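Local coordinates for pectate lyase (Cellvibrio cellulosa, PDB 1GXM), which probably cleaves polygalacturonate (pectate) by anti-beta-elimination, as the catalytic module of a larger family 10 polysaccharide lyase, at residues T257-S260 and S261-A264. Sequence-based numbering, arbitrary orientation.
Sequences TYDS and SLAA
Asp259, Ser261 and Leu262 meet where strand 256-258 runs into a short 3-10 turn, a surface corner of the pectic acid lyase domain built from two overlapping beta turns and an Asx turn. The strand leads in from an antiparallel pairing with strand 268-271, on which Thr257 bonds Val269 through the backbone, while the side chain of Tyr258 touches Ile268 and Met276 and its hydroxyl is hydrogen-bonded to the backbone N of Trp314.

Asp259 ends the extended run and illustrates how one acidic side chain can organise the start of a helical turn. With CG anti to the backbone N (chi1 -171°), the carboxylate reaches forward over the next residues. Asp259 OD1 accepts the hydroxyl of Ser261 at 2.8 Å from Ser261 OG, approached from above the carboxylate plane, and also a weak, bent bond from Ser261 N at 3.1 Å, which closes the Asx turn. One oxygen is thus gripped twice by a single residue. Asp259 OD2 instead lies 3.6 Å from Leu262 CD1, where the two side chains cross at a slant. The Leu262 side chain also touches Val269 of strand 268-271. On the backbone, Leu262 N donates to Asp259 O the first turn bond, 2.9 Å long and fairly straight (158°).

At Ser260 the bond to CB points away, and the residue contributes its carbonyl: Ala263 N donates to Ser260 O at 3.1 Å, well above the carbonyl plane. Arg309 NE and NH2 hydrogen-bond the carbonyl oxygens of Ala263, which ends the turn, and Ala264, which follows it, while Ala263 CB sits only 3.2 Å from Ser260 O.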
loop_
_atom_site.group_PDB
_atom_site.type_symbol
_atom_site.label_atom_id
_atom_site.label_comp_id
_atom_site.label_asym_id
_atom_site.label_seq_id
_atom_site.Cartn_x
_atom_site.Cartn_y
_atom_site.Cartn_z
ATOM N N THR A 257 -22.563 8.282 2.041
ATOM C CA THR A 257 -21.186 8.633 2.257
ATOM C C THR A 257 -20.816 8.286 3.686
ATOM O O THR A 257 -21.677 8.149 4.549
ATOM C CB THR A 257 -20.984 10.110 1.932
ATOM O OG1 THR A 257 -19.596 10.354 1.645
ATOM C CG2 THR A 257 -21.380 11.019 3.086
ATOM N N TYR A 258 -19.524 8.194 3.925
ATOM C CA TYR A 258 -18.999 7.936 5.250
ATOM C C TYR A 258 -18.536 9.254 5.847
ATOM O O TYR A 258 -17.659 9.917 5.318
ATOM C CB TYR A 258 -17.826 6.956 5.194
ATOM C CG TYR A 258 -17.493 6.363 6.540
ATOM C CD1 TYR A 258 -16.599 6.985 7.407
ATOM C CD2 TYR A 258 -18.071 5.184 6.946
ATOM C CE1 TYR A 258 -16.304 6.439 8.629
ATOM C CE2 TYR A 258 -17.768 4.626 8.163
ATOM C CZ TYR A 258 -16.905 5.266 9.005
ATOM O OH TYR A 258 -16.608 4.659 10.202
ATOM N N ASP A 259 -19.151 9.636 6.950
ATOM C CA ASP A 259 -18.845 10.886 7.603
ATOM C C ASP A 259 -18.379 10.569 9.011
ATOM O O ASP A 259 -19.187 10.300 9.893
ATOM C CB ASP A 259 -20.068 11.792 7.578
ATOM C CG ASP A 259 -19.754 13.186 8.056
ATOM O OD1 ASP A 259 -18.733 13.354 8.731
ATOM O OD2 ASP A 259 -20.501 14.134 7.784
ATOM N N SER A 260 -17.072 10.554 9.214
ATOM C CA SER A 260 -16.520 10.146 10.499
ATOM C C SER A 260 -16.964 11.083 11.627
ATOM O O SER A 260 -16.991 10.675 12.780
ATOM C CB SER A 260 -15.000 10.052 10.452
ATOM O OG SER A 260 -14.419 11.324 10.327
ATOM N N SER A 261 -17.332 12.317 11.283
ATOM C CA SER A 261 -17.845 13.281 12.275
ATOM C C SER A 261 -19.173 12.847 12.894
ATOM O O SER A 261 -19.575 13.339 13.960
ATOM C CB SER A 261 -18.007 14.678 11.658
ATOM O OG SER A 261 -19.267 14.860 11.020
ATOM N N LEU A 262 -19.858 11.928 12.231
ATOM C CA LEU A 262 -21.151 11.430 12.640
ATOM C C LEU A 262 -21.021 10.032 13.226
ATOM O O LEU A 262 -22.013 9.393 13.491
ATOM C CB LEU A 262 -22.126 11.434 11.466
ATOM C CG LEU A 262 -22.256 12.811 10.783
ATOM C CD1 LEU A 262 -23.218 12.773 9.634
ATOM C CD2 LEU A 262 -22.660 13.878 11.781
ATOM N N ALA A 263 -19.787 9.596 13.462
ATOM C CA ALA A 263 -19.566 8.222 13.919
ATOM C C ALA A 263 -20.106 7.882 15.302
ATOM O O ALA A 263 -20.282 6.712 15.605
ATOM C CB ALA A 263 -18.082 7.851 13.827
ATOM N N ALA A 264 -20.372 8.877 16.138
ATOM C CA ALA A 264 -20.889 8.619 17.485
ATOM C C ALA A 264 -22.064 7.670 17.414
ATOM O O ALA A 264 -22.210 6.801 18.263
ATOM C CB ALA A 264 -21.329 9.897 18.168
#